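PDB 7P18: 3-oxosteroid 1-dehydrogenase from Sterolibacterium denitrificans, which probably catalyses the FAD-dependent 1,2-dehydrogenation of 3-oxosteroids to 3-oxo-Delta(1)-steroids, passing the electrons to an acceptor. Local coordinates for residues A17-A22 with A546-F551; V266-G272 with L521-N527; E340-C346 with F391-M397; K415-D421 with P484-R490. All coordinates share one frame. Residue numbers count along the deposited sequence, not the author numbering.

Contact 1 (A17-A22 with A546-F551); sequences AGAMLA and AMTFGF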
# COMPACT_ATOMS: atom_id res chain seq x y z
N ALA A 17 8.51 -1.60 -7.06
CA ALA A 17 9.58 -0.71 -6.59
C ALA A 17 10.74 -1.56 -6.03
O ALA A 17 11.92 -1.25 -6.31
CB ALA A 17 9.02 0.23 -5.57
N GLY A 18 10.43 -2.58 -5.23
CA GLY A 18 11.47 -3.46 -4.64
C GLY A 18 12.33 -4.07 -5.74
O GLY A 18 13.59 -4.00 -5.67
N ALA A 19 11.69 -4.60 -6.77
CA ALA A 19 12.38 -5.26 -7.91
C ALA A 19 13.27 -4.25 -8.64
O ALA A 19 14.43 -4.60 -8.91
CB ALA A 19 11.36 -5.90 -8.83
N MET A 20 12.76 -3.07 -8.97
CA MET A 20 13.52 -2.09 -9.77
C MET A 20 14.69 -1.53 -8.94
O MET A 20 15.80 -1.32 -9.51
CB MET A 20 12.59 -1.00 -10.31
CG MET A 20 11.58 -1.54 -11.38
SD MET A 20 10.83 -0.18 -12.37
CE MET A 20 9.60 0.42 -11.23
N LEU A 21 14.47 -1.29 -7.63
CA LEU A 21 15.54 -0.83 -6.70
C LEU A 21 16.65 -1.89 -6.66
O LEU A 21 17.83 -1.51 -6.83
CB LEU A 21 14.95 -0.58 -5.30
CG LEU A 21 15.85 0.12 -4.27
CD1 LEU A 21 16.88 -0.83 -3.69
CD2 LEU A 21 16.54 1.32 -4.85
N ALA A 22 16.30 -3.16 -6.47
CA ALA A 22 17.28 -4.26 -6.41
C ALA A 22 18.07 -4.27 -7.72
O ALA A 22 19.31 -4.43 -7.67
CB ALA A 22 16.61 -5.58 -6.11
N ALA A 546 10.06 -3.77 1.05
CA ALA A 546 10.27 -4.26 -0.34
C ALA A 546 11.61 -3.70 -0.84
O ALA A 546 12.47 -4.47 -1.30
CB ALA A 546 9.12 -3.86 -1.26
N MET A 547 11.78 -2.40 -0.73
CA MET A 547 13.00 -1.74 -1.24
C MET A 547 14.21 -2.08 -0.36
O MET A 547 15.30 -2.23 -0.93
CB MET A 547 12.79 -0.24 -1.44
CG MET A 547 12.01 0.04 -2.80
SD MET A 547 12.24 1.63 -3.49
CE MET A 547 11.78 2.70 -2.13
N THR A 548 14.06 -2.20 0.96
CA THR A 548 15.22 -2.40 1.87
C THR A 548 15.77 -3.82 1.65
O THR A 548 16.97 -3.97 1.49
CB THR A 548 14.86 -2.13 3.33
OG1 THR A 548 14.45 -0.76 3.47
CG2 THR A 548 16.04 -2.47 4.23
N PHE A 549 14.91 -4.84 1.54
CA PHE A 549 15.38 -6.21 1.29
C PHE A 549 15.83 -6.35 -0.17
O PHE A 549 16.72 -7.17 -0.42
CB PHE A 549 14.40 -7.24 1.85
CG PHE A 549 14.48 -7.33 3.35
CD1 PHE A 549 15.58 -7.88 3.98
CD2 PHE A 549 13.51 -6.73 4.15
CE1 PHE A 549 15.67 -7.91 5.37
CE2 PHE A 549 13.62 -6.73 5.53
CZ PHE A 549 14.70 -7.31 6.14
N GLY A 550 15.31 -5.55 -1.10
CA GLY A 550 15.84 -5.51 -2.47
C GLY A 550 17.29 -5.05 -2.48
O GLY A 550 18.13 -5.71 -3.12
N PHE A 551 17.56 -3.99 -1.74
CA PHE A 551 18.92 -3.42 -1.50
C PHE A 551 19.82 -4.50 -0.88
O PHE A 551 20.96 -4.73 -1.42
CB PHE A 551 18.73 -2.17 -0.65
CG PHE A 551 19.98 -1.37 -0.35
CD1 PHE A 551 20.50 -0.49 -1.29
CD2 PHE A 551 20.57 -1.44 0.91
CE1 PHE A 551 21.60 0.30 -0.98
CE2 PHE A 551 21.66 -0.64 1.22
CZ PHE A 551 22.20 0.20 0.27
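Two helices of the Rossmann-type FAD-binding fold pack here. Residues 17-22 open a helix whose strand-turn-helix unit fits the GxGxxA dinucleotide-binding pattern, including Ala19. Residues 546-551 lie on the C-terminal helix. The axes run nearly parallel, 28° apart, and approach to 7.7 Å. Small residues permit this. A CB on Gly18 would clash with Ala546 O, and one on Gly550 would clash with Gly18 O. The larger side chains flank the seam. Leu21 points toward the other helix and lays CB 3.9 Å from Met547 CG. Its t, m rotamer turns CD1 onto that helix, 3.5 Å from Met547 O and 3.8 Å from Phe551 CB, at the edge of the phenyl ring. Met547 sets out sideways; with chi2 trans it stays extended and brings SD to 4.1 Å from Ala17 CB. Ala17 N bonds OG of the FAD-binding Ser46, and the Ala546 side chain is about 5 Å from the FAD. No hydrogen bond links the segments. Ala22 CB meets Gly550 O at 3.4 Å.

Contact 2 (V266-G272 with L521-N527); sequences VVLGAGG and LYCIGNN. With FAD (flavin-adenine dinucleotide), chain C.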
# COMPACT_ATOMS: atom_id res chain seq x y z
N VAL A 266 18.61 -15.09 -8.70
CA VAL A 266 17.23 -14.76 -9.13
C VAL A 266 16.57 -14.07 -7.95
O VAL A 266 16.52 -14.70 -6.87
CB VAL A 266 16.46 -16.02 -9.53
CG1 VAL A 266 14.97 -15.74 -9.74
CG2 VAL A 266 17.09 -16.67 -10.77
N VAL A 267 16.05 -12.87 -8.17
CA VAL A 267 15.30 -12.11 -7.14
C VAL A 267 13.82 -12.17 -7.49
O VAL A 267 13.45 -11.60 -8.55
CB VAL A 267 15.80 -10.67 -7.03
CG1 VAL A 267 15.04 -9.91 -5.94
CG2 VAL A 267 17.30 -10.63 -6.80
N LEU A 268 13.02 -12.84 -6.66
CA LEU A 268 11.55 -12.89 -6.83
C LEU A 268 10.96 -11.64 -6.17
O LEU A 268 10.89 -11.59 -4.92
CB LEU A 268 11.01 -14.17 -6.19
CG LEU A 268 11.58 -15.46 -6.80
CD1 LEU A 268 10.97 -16.65 -6.11
CD2 LEU A 268 11.38 -15.52 -8.32
N GLY A 269 10.52 -10.69 -6.99
CA GLY A 269 9.77 -9.50 -6.55
C GLY A 269 8.47 -9.32 -7.33
O GLY A 269 8.22 -8.22 -7.82
N ALA A 270 7.68 -10.38 -7.40
CA ALA A 270 6.50 -10.47 -8.29
C ALA A 270 5.22 -10.16 -7.53
O ALA A 270 4.15 -10.44 -8.10
CB ALA A 270 6.44 -11.86 -8.86
N GLY A 271 5.31 -9.68 -6.29
CA GLY A 271 4.11 -9.41 -5.48
C GLY A 271 3.46 -10.64 -4.93
O GLY A 271 4.10 -11.72 -4.94
N GLY A 272 2.22 -10.51 -4.45
CA GLY A 272 1.53 -11.54 -3.69
C GLY A 272 0.60 -12.39 -4.54
O GLY A 272 0.88 -12.62 -5.73
N LEU A 521 18.57 -18.02 -4.84
CA LEU A 521 17.16 -17.54 -4.82
C LEU A 521 16.93 -16.54 -3.68
O LEU A 521 17.14 -16.90 -2.50
CB LEU A 521 16.21 -18.70 -4.64
CG LEU A 521 14.73 -18.39 -4.90
CD1 LEU A 521 14.55 -17.95 -6.34
CD2 LEU A 521 13.85 -19.58 -4.56
N TYR A 522 16.48 -15.35 -4.06
CA TYR A 522 16.14 -14.24 -3.16
C TYR A 522 14.66 -13.91 -3.38
O TYR A 522 14.12 -14.22 -4.45
CB TYR A 522 17.03 -13.04 -3.45
CG TYR A 522 18.49 -13.32 -3.23
CD1 TYR A 522 19.25 -14.01 -4.16
CD2 TYR A 522 19.12 -12.93 -2.05
CE1 TYR A 522 20.59 -14.31 -3.94
CE2 TYR A 522 20.47 -13.20 -1.83
CZ TYR A 522 21.21 -13.88 -2.78
OH TYR A 522 22.55 -14.13 -2.56
N CYS A 523 14.05 -13.24 -2.41
CA CYS A 523 12.62 -12.90 -2.48
C CYS A 523 12.35 -11.68 -1.62
O CYS A 523 12.84 -11.64 -0.46
CB CYS A 523 11.79 -14.09 -2.06
SG CYS A 523 10.00 -13.81 -2.20
N ILE A 524 11.62 -10.71 -2.17
CA ILE A 524 11.40 -9.39 -1.52
C ILE A 524 9.93 -8.98 -1.73
O ILE A 524 9.27 -9.49 -2.63
CB ILE A 524 12.38 -8.36 -2.09
CG1 ILE A 524 12.08 -8.06 -3.56
CG2 ILE A 524 13.83 -8.79 -1.89
CD1 ILE A 524 12.90 -6.97 -4.13
N GLY A 525 9.48 -7.99 -0.97
CA GLY A 525 8.14 -7.43 -1.12
C GLY A 525 7.06 -8.44 -0.78
O GLY A 525 7.29 -9.33 0.07
N ASN A 526 5.87 -8.28 -1.35
CA ASN A 526 4.72 -9.11 -0.90
C ASN A 526 4.85 -10.55 -1.42
O ASN A 526 4.05 -11.43 -0.99
CB ASN A 526 3.37 -8.52 -1.32
CG ASN A 526 3.06 -7.18 -0.70
OD1 ASN A 526 3.79 -6.71 0.19
ND2 ASN A 526 1.96 -6.58 -1.17
N ASN A 527 5.81 -10.82 -2.29
CA ASN A 527 6.24 -12.19 -2.68
C ASN A 527 6.79 -12.94 -1.46
O ASN A 527 6.73 -14.17 -1.45
CB ASN A 527 7.26 -12.07 -3.81
CG ASN A 527 7.39 -13.26 -4.72
OD1 ASN A 527 7.81 -13.06 -5.85
ND2 ASN A 527 7.10 -14.46 -4.25
PA FAD C . 4.03 -4.93 -6.93
O1A FAD C . 4.32 -3.50 -6.69
O2A FAD C . 2.58 -5.20 -7.21
O5B FAD C . 4.94 -5.41 -8.14
C5B FAD C . 4.86 -6.79 -8.56
C4B FAD C . 5.04 -6.83 -10.05
O4B FAD C . 5.31 -8.20 -10.46
C3B FAD C . 3.82 -6.37 -10.88
O3B FAD C . 4.19 -5.41 -11.86
C2B FAD C . 3.30 -7.67 -11.50
O2B FAD C . 2.55 -7.46 -12.69
C1B FAD C . 4.58 -8.50 -11.62
N9A FAD C . 4.38 -9.94 -11.72
C8A FAD C . 3.41 -10.72 -11.16
N7A FAD C . 3.47 -11.99 -11.55
C5A FAD C . 4.58 -12.03 -12.39
C6A FAD C . 5.18 -13.08 -13.12
N6A FAD C . 4.70 -14.33 -13.18
N1A FAD C . 6.27 -12.78 -13.86
C2A FAD C . 6.73 -11.52 -13.83
N3A FAD C . 6.20 -10.44 -13.25
C4A FAD C . 5.13 -10.78 -12.51
N1 FAD C . 2.42 0.47 0.82
C2 FAD C . 3.33 1.27 1.43
O2 FAD C . 4.24 0.79 2.11
N3 FAD C . 3.29 2.60 1.28
C4 FAD C . 2.20 3.25 0.76
O4 FAD C . 2.29 4.46 0.56
C4X FAD C . 1.19 2.46 0.14
N5 FAD C . 0.15 3.05 -0.41
C5X FAD C . -0.76 2.26 -1.06
C6 FAD C . -1.84 2.87 -1.74
C7 FAD C . -2.72 2.14 -2.53
C7M FAD C . -3.85 2.82 -3.28
C8 FAD C . -2.48 0.76 -2.70
C8M FAD C . -3.40 -0.07 -3.59
C9 FAD C . -1.49 0.14 -1.98
C9A FAD C . -0.57 0.87 -1.19
N10 FAD C . 0.46 0.26 -0.47
C10 FAD C . 1.40 1.04 0.20
C1' FAD C . 0.74 -1.17 -0.61
C2' FAD C . 1.85 -1.38 -1.67
O2' FAD C . 1.54 -0.76 -2.91
C3' FAD C . 2.16 -2.87 -1.91
O3' FAD C . 2.14 -3.62 -0.70
C4' FAD C . 3.48 -3.02 -2.64
O4' FAD C . 3.43 -2.22 -3.82
C5' FAD C . 3.82 -4.45 -3.00
O5' FAD C . 5.04 -4.39 -3.77
P FAD C . 5.57 -5.68 -4.54
O1P FAD C . 6.78 -5.19 -5.20
O2P FAD C . 5.56 -6.88 -3.70
O3P FAD C . 4.43 -5.90 -5.70
O HOH W 1 7.29 -8.82 -4.39
O HOH W 2 0.77 -8.15 -3.41
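This contact joins two neighbouring strands of the parallel Rossmann-type sheet and forms part of the FAD pocket at their C-terminal ends. Strands 266-268 and 521-523 pair in parallel register, Val266 with Leu521, Val267 with Tyr522 and Leu268 with Cys523. Three backbone hydrogen bonds hold them: Tyr522 N to Val266 O (2.9 Å), Leu268 N to Tyr522 O (2.8 Å) and Ile524 N to Leu268 O (3.0 Å). Beyond the strands a side chain takes over. Asn527 OD1 accepts from Ala270 N at 3.1 Å and also bonds Thr303. The loops then meet the FAD. Asn526 N donates to the FAD phosphate oxygen O2P (2.8 Å), and its ND2 donates to the ribityl oxygen O3' (3.0 Å). One water bridges both loops to the same phosphate: it accepts from Gly271 N (2.9 Å) and donates to Ile524 O and FAD O2P (both 2.7 Å). Glycines leave room for the cofactor. A CB on Gly525 would clash with FAD O2P, and one on Gly271 would be crowded by FAD O3P. Both have positive phi. Strand 521-523 closes one side of the five-strand parallel sheet, beside 265-268, which pairs on its other side with 10-13. Leu521 also bonds Val510 of strand 509-511. Val267 and Tyr522 face helix 543-559, where Tyr522 OH bonds His556. Val266 and Leu521 share the opposite face and pack on Val246 of strand 245-253.

Contact 3 (E340-C346 with F391-M397); sequences ERNLPGC and FRYNYPM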
# COMPACT_ATOMS: atom_id res chain seq x y z
N GLU A 340 -9.97 8.77 5.09
CA GLU A 340 -11.25 9.55 5.19
C GLU A 340 -12.08 9.05 6.37
O GLU A 340 -12.92 9.82 6.89
CB GLU A 340 -12.06 9.45 3.90
CG GLU A 340 -11.30 9.84 2.67
CD GLU A 340 -10.74 8.65 1.90
OE1 GLU A 340 -10.02 7.81 2.52
OE2 GLU A 340 -10.99 8.58 0.68
N ARG A 341 -11.88 7.80 6.83
CA ARG A 341 -12.63 7.25 7.98
C ARG A 341 -12.33 8.05 9.28
O ARG A 341 -13.16 8.02 10.20
CB ARG A 341 -12.32 5.78 8.24
CG ARG A 341 -12.70 4.85 7.08
CD ARG A 341 -12.14 3.44 7.28
NE ARG A 341 -10.73 3.39 6.92
CZ ARG A 341 -9.71 3.33 7.78
NH1 ARG A 341 -9.91 3.28 9.08
NH2 ARG A 341 -8.48 3.24 7.32
N ASN A 342 -11.20 8.72 9.35
CA ASN A 342 -10.78 9.47 10.57
C ASN A 342 -11.60 10.76 10.70
O ASN A 342 -11.60 11.37 11.81
CB ASN A 342 -9.30 9.84 10.56
CG ASN A 342 -8.39 8.63 10.64
OD1 ASN A 342 -8.66 7.63 9.99
ND2 ASN A 342 -7.25 8.79 11.31
N LEU A 343 -12.25 11.17 9.62
CA LEU A 343 -13.03 12.45 9.58
C LEU A 343 -14.26 12.36 10.47
O LEU A 343 -14.82 11.29 10.74
CB LEU A 343 -13.36 12.81 8.13
CG LEU A 343 -12.15 13.22 7.30
CD1 LEU A 343 -12.51 13.27 5.83
CD2 LEU A 343 -11.62 14.57 7.75
N PRO A 344 -14.69 13.51 11.05
CA PRO A 344 -15.75 13.51 12.04
C PRO A 344 -17.16 13.41 11.44
O PRO A 344 -17.42 14.08 10.49
CB PRO A 344 -15.50 14.87 12.75
CG PRO A 344 -15.01 15.73 11.69
CD PRO A 344 -14.09 14.84 10.86
N GLY A 345 -17.99 12.54 12.02
CA GLY A 345 -19.40 12.38 11.63
C GLY A 345 -19.69 11.07 10.89
O GLY A 345 -20.82 10.93 10.42
N CYS A 346 -18.73 10.16 10.76
CA CYS A 346 -19.00 8.86 10.07
C CYS A 346 -18.84 7.72 11.07
O CYS A 346 -17.96 7.80 11.95
CB CYS A 346 -18.12 8.67 8.86
SG CYS A 346 -16.36 8.43 9.21
N PHE A 391 -21.51 15.91 6.54
CA PHE A 391 -20.29 15.13 6.18
C PHE A 391 -20.15 15.11 4.66
O PHE A 391 -19.09 15.44 4.04
CB PHE A 391 -20.40 13.73 6.80
CG PHE A 391 -19.12 12.93 6.69
CD1 PHE A 391 -18.70 12.43 5.47
CD2 PHE A 391 -18.34 12.72 7.81
CE1 PHE A 391 -17.51 11.72 5.36
CE2 PHE A 391 -17.16 11.98 7.70
CZ PHE A 391 -16.74 11.50 6.48
N ARG A 392 -21.24 14.72 4.00
CA ARG A 392 -21.32 14.59 2.53
C ARG A 392 -20.84 15.87 1.86
O ARG A 392 -20.05 15.78 0.90
CB ARG A 392 -22.74 14.29 2.06
CG ARG A 392 -22.85 14.09 0.56
CD ARG A 392 -22.29 12.75 0.05
NE ARG A 392 -22.32 12.78 -1.40
CZ ARG A 392 -21.37 13.28 -2.19
NH1 ARG A 392 -20.20 13.69 -1.71
NH2 ARG A 392 -21.58 13.36 -3.48
N TYR A 393 -21.35 17.01 2.33
CA TYR A 393 -21.02 18.34 1.74
C TYR A 393 -19.53 18.65 1.95
O TYR A 393 -18.90 19.21 1.02
CB TYR A 393 -21.88 19.44 2.38
CG TYR A 393 -21.64 20.82 1.82
CD1 TYR A 393 -22.21 21.23 0.62
CD2 TYR A 393 -20.85 21.73 2.50
CE1 TYR A 393 -22.01 22.51 0.12
CE2 TYR A 393 -20.61 23.00 2.00
CZ TYR A 393 -21.21 23.40 0.82
OH TYR A 393 -20.98 24.64 0.32
N ASN A 394 -19.00 18.34 3.13
CA ASN A 394 -17.65 18.79 3.57
C ASN A 394 -16.50 17.89 3.09
O ASN A 394 -15.39 18.43 2.88
CB ASN A 394 -17.61 19.01 5.07
CG ASN A 394 -18.35 20.30 5.39
OD1 ASN A 394 -19.47 20.29 5.87
ND2 ASN A 394 -17.87 21.37 4.84
N TYR A 395 -16.71 16.58 2.93
CA TYR A 395 -15.59 15.61 2.98
C TYR A 395 -15.62 14.64 1.81
O TYR A 395 -16.69 14.31 1.33
CB TYR A 395 -15.64 14.82 4.28
CG TYR A 395 -15.54 15.65 5.53
CD1 TYR A 395 -14.55 16.62 5.67
CD2 TYR A 395 -16.39 15.45 6.59
CE1 TYR A 395 -14.43 17.36 6.84
CE2 TYR A 395 -16.30 16.20 7.75
CZ TYR A 395 -15.31 17.15 7.88
OH TYR A 395 -15.20 17.87 9.03
N PRO A 396 -14.45 14.15 1.37
CA PRO A 396 -14.38 13.08 0.37
C PRO A 396 -14.63 11.76 1.10
O PRO A 396 -14.53 11.71 2.32
CB PRO A 396 -12.95 13.19 -0.17
CG PRO A 396 -12.15 13.68 0.99
CD PRO A 396 -13.11 14.52 1.84
N MET A 397 -14.97 10.72 0.34
CA MET A 397 -15.02 9.33 0.86
C MET A 397 -14.79 8.37 -0.32
O MET A 397 -15.73 8.10 -1.08
CB MET A 397 -16.34 9.04 1.56
CG MET A 397 -16.34 7.70 2.31
SD MET A 397 -15.05 7.51 3.56
CE MET A 397 -15.51 8.75 4.77
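A loop with a type II beta turn, Leu343 to Cys346, packs against the end of helix 389-394 and the chain leaving it. The loop leads into strand 347-349 and the helix follows strand 383-387, both in the antiparallel sheet with 486-502. Phe391, on the helix, pushes its ring into the turn. Pro344 O lies 3.1 Å from Phe391 CD2, near the ring plane, and Cys346 CB is 3.6 Å from Phe391 CE2. Cys346 SG makes an oblique sulfur-aromatic contact, 4.9 Å from the ring centroid. A CB on Gly345 would be tight against this ring. Tyr395 leaves the helical path, with Leu343 CD2 over one face of its ring; Pro344 CG lies 3.4 Å from its OH, which bonds Asp469. Pro396 continues the apolar surface, with CD 4.2 Å from Leu343 CD1; its O is buried unpaired. Met397 ends the segment beside Glu340, whose OE2 bonds Gly398 N and whose side chain is about 6 Å from the bound steroid. Met397 SD packs 3.6 Å from Glu340 CB.

Contact 4 (K415-D421 with P484-R490); sequences KVYWRDD and PPYYAMR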
# COMPACT_ATOMS: atom_id res chain seq x y z
N LYS A 415 -25.13 1.87 -5.96
CA LYS A 415 -23.89 1.17 -6.42
C LYS A 415 -22.67 1.63 -5.59
O LYS A 415 -21.97 0.75 -5.03
CB LYS A 415 -23.64 1.46 -7.90
CG LYS A 415 -24.85 1.26 -8.82
CD LYS A 415 -25.30 -0.16 -8.93
CE LYS A 415 -26.44 -0.31 -9.93
NZ LYS A 415 -26.84 -1.72 -10.00
N VAL A 416 -22.45 2.94 -5.49
CA VAL A 416 -21.33 3.55 -4.69
C VAL A 416 -21.88 4.09 -3.36
O VAL A 416 -21.19 4.04 -2.33
CB VAL A 416 -20.62 4.62 -5.51
CG1 VAL A 416 -19.64 5.42 -4.66
CG2 VAL A 416 -19.95 4.06 -6.74
N TYR A 417 -23.13 4.55 -3.33
CA TYR A 417 -23.72 5.06 -2.07
C TYR A 417 -25.22 4.81 -2.09
O TYR A 417 -25.82 4.76 -3.19
CB TYR A 417 -23.40 6.56 -1.89
CG TYR A 417 -24.09 7.42 -2.92
CD1 TYR A 417 -23.55 7.60 -4.18
CD2 TYR A 417 -25.34 7.94 -2.67
CE1 TYR A 417 -24.23 8.29 -5.17
CE2 TYR A 417 -26.03 8.65 -3.64
CZ TYR A 417 -25.49 8.81 -4.90
OH TYR A 417 -26.18 9.51 -5.88
N TRP A 418 -25.79 4.65 -0.90
CA TRP A 418 -27.26 4.63 -0.67
C TRP A 418 -27.63 5.92 0.07
O TRP A 418 -26.81 6.39 0.89
CB TRP A 418 -27.65 3.37 0.09
CG TRP A 418 -27.45 2.10 -0.67
CD1 TRP A 418 -28.43 1.31 -1.21
CD2 TRP A 418 -26.21 1.42 -0.92
NE1 TRP A 418 -27.88 0.20 -1.81
CE2 TRP A 418 -26.52 0.26 -1.68
CE3 TRP A 418 -24.86 1.70 -0.67
CZ2 TRP A 418 -25.54 -0.64 -2.10
CZ3 TRP A 418 -23.89 0.81 -1.07
CH2 TRP A 418 -24.23 -0.34 -1.81
N ARG A 419 -28.80 6.48 -0.22
CA ARG A 419 -29.23 7.81 0.29
C ARG A 419 -30.68 7.69 0.76
O ARG A 419 -31.45 6.92 0.15
CB ARG A 419 -28.99 8.87 -0.80
CG ARG A 419 -29.36 10.28 -0.38
CD ARG A 419 -29.24 11.30 -1.49
NE ARG A 419 -30.23 10.97 -2.51
CZ ARG A 419 -30.03 10.84 -3.80
NH1 ARG A 419 -28.84 11.07 -4.34
NH2 ARG A 419 -31.02 10.46 -4.58
N ASP A 420 -30.99 8.31 1.90
CA ASP A 420 -32.35 8.29 2.48
C ASP A 420 -32.56 9.52 3.36
O ASP A 420 -31.60 10.01 3.99
CB ASP A 420 -32.61 7.02 3.27
CG ASP A 420 -34.10 6.68 3.31
OD1 ASP A 420 -34.84 7.43 4.00
OD2 ASP A 420 -34.49 5.68 2.67
N ASP A 421 -33.81 10.00 3.40
CA ASP A 421 -34.19 11.16 4.23
C ASP A 421 -34.14 10.81 5.70
O ASP A 421 -33.96 11.74 6.52
CB ASP A 421 -35.59 11.64 3.84
CG ASP A 421 -35.62 12.42 2.55
OD1 ASP A 421 -34.57 12.95 2.13
OD2 ASP A 421 -36.72 12.50 1.97
N PRO A 484 -30.22 15.53 7.46
CA PRO A 484 -30.55 14.76 6.26
C PRO A 484 -30.01 15.41 5.00
O PRO A 484 -29.72 16.61 4.98
CB PRO A 484 -32.09 14.74 6.21
CG PRO A 484 -32.56 15.18 7.58
CD PRO A 484 -31.42 15.97 8.20
N PRO A 485 -29.83 14.67 3.88
CA PRO A 485 -30.06 13.23 3.83
C PRO A 485 -28.90 12.42 4.44
O PRO A 485 -27.81 12.98 4.63
CB PRO A 485 -30.20 12.95 2.34
CG PRO A 485 -29.45 14.03 1.65
CD PRO A 485 -29.43 15.22 2.59
N TYR A 486 -29.18 11.15 4.75
CA TYR A 486 -28.23 10.17 5.33
C TYR A 486 -27.71 9.27 4.21
O TYR A 486 -28.45 8.93 3.25
CB TYR A 486 -28.90 9.37 6.43
CG TYR A 486 -29.38 10.27 7.54
CD1 TYR A 486 -28.49 10.80 8.45
CD2 TYR A 486 -30.72 10.63 7.63
CE1 TYR A 486 -28.94 11.62 9.49
CE2 TYR A 486 -31.17 11.44 8.66
CZ TYR A 486 -30.28 11.95 9.58
OH TYR A 486 -30.70 12.80 10.57
N TYR A 487 -26.43 8.90 4.34
CA TYR A 487 -25.70 8.14 3.30
C TYR A 487 -25.12 6.88 3.92
O TYR A 487 -24.73 6.89 5.11
CB TYR A 487 -24.58 8.96 2.67
CG TYR A 487 -25.06 10.09 1.83
CD1 TYR A 487 -25.43 11.31 2.39
CD2 TYR A 487 -25.17 9.95 0.46
CE1 TYR A 487 -25.87 12.35 1.59
CE2 TYR A 487 -25.60 10.99 -0.35
CZ TYR A 487 -25.96 12.19 0.23
OH TYR A 487 -26.39 13.22 -0.55
N ALA A 488 -25.09 5.81 3.13
CA ALA A 488 -24.38 4.57 3.49
C ALA A 488 -23.45 4.23 2.35
O ALA A 488 -23.80 4.45 1.19
CB ALA A 488 -25.30 3.41 3.79
N MET A 489 -22.31 3.65 2.71
CA MET A 489 -21.37 3.06 1.74
C MET A 489 -21.00 1.66 2.27
O MET A 489 -21.01 1.41 3.49
CB MET A 489 -20.15 3.95 1.54
CG MET A 489 -20.54 5.27 0.89
SD MET A 489 -19.16 6.42 0.73
CE MET A 489 -18.26 5.72 -0.66
N ARG A 490 -20.87 0.74 1.33
CA ARG A 490 -20.54 -0.67 1.60
C ARG A 490 -19.02 -0.81 1.69
O ARG A 490 -18.35 -0.63 0.67
CB ARG A 490 -21.12 -1.56 0.50
CG ARG A 490 -20.78 -3.04 0.69
CD ARG A 490 -21.14 -3.89 -0.54
NE ARG A 490 -20.87 -3.20 -1.78
CZ ARG A 490 -21.72 -3.07 -2.81
NH1 ARG A 490 -22.84 -3.78 -2.85
NH2 ARG A 490 -21.40 -2.28 -3.82
O HOH W 3 -19.75 0.41 -3.69
O HOH W 4 -20.19 1.74 -1.27
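Strand 418-420 adds an antiparallel ladder to the start of strand 486-502, in the large antiparallel sheet away from the Rossmann-type sheet. Backbone groups satisfy one another in two hydrogen-bonded pairs. Trp418 N donates to Ala488 O and Ala488 N to Trp418 O, both at 2.9 Å. Asp420 N donates to Tyr486 O (2.9 Å) and Tyr486 N to Asp420 O (2.8 Å). Arg419 and Tyr487 form the non-hydrogen-bonded pair between them. Before the strand, water continues the link. One water donates to Val416 O (2.7 Å) and accepts from Arg490 N (2.9 Å). Another joins Lys415 O (2.6 Å) to Arg490 NH2 (3.2 Å). These two atoms are 3.3 Å apart, but the angle is poor for a direct bond. Tyr417, Arg419, Asp420 and Tyr487 find partners outside the segments. Arg419 makes a salt bridge with Asp408, which also takes a hydrogen bond from Tyr487 OH. Tyr417 OH bonds Arg409 O. Gln429 NE2 bonds Asp420 OD2 and Arg419 O, and Asp420 OD1 bonds Thr422 N. Arg419 CG makes a CH-pi contact over the Tyr487 ring, 4.2 Å from its centroid. The edge of the Trp418 ring rests on a face of the Arg490 guanidinium, CH2 3.8 Å from CZ. Strand 486-502 pairs on its other side with strand 383-387, through backbone hydrogen bonds of Tyr487 with Phe387 and Met489 with Leu385. Helix 423-430 covers the face that carries Trp418, Asp420, Tyr486 and Ala488.

Overall arrangement
Contacts 1 and 2 form one buried unit beside the FAD; contact 2 binds it directly, contact 1 packs nearby. Their centres are 9 Å apart, and Ile524 CD1 of contact 2 lies 3.4 Å from Gly18 C of contact 1. Helix 543-559 follows strand 521-523 in the chain and packs back on it. Contacts 3 and 4 lie across the chain's centre, with nearest atoms about 17 to 28 Å from the first two. They touch each other through Met397 and Met489 and through Arg392 and Tyr487. Contact 3 is mostly buried, while contact 4 reaches the surface. Contacts 1 and 3 have no hydrogen bond between their segments; contacts 2 and 4 rest on backbone pairing, parallel and antiparallel.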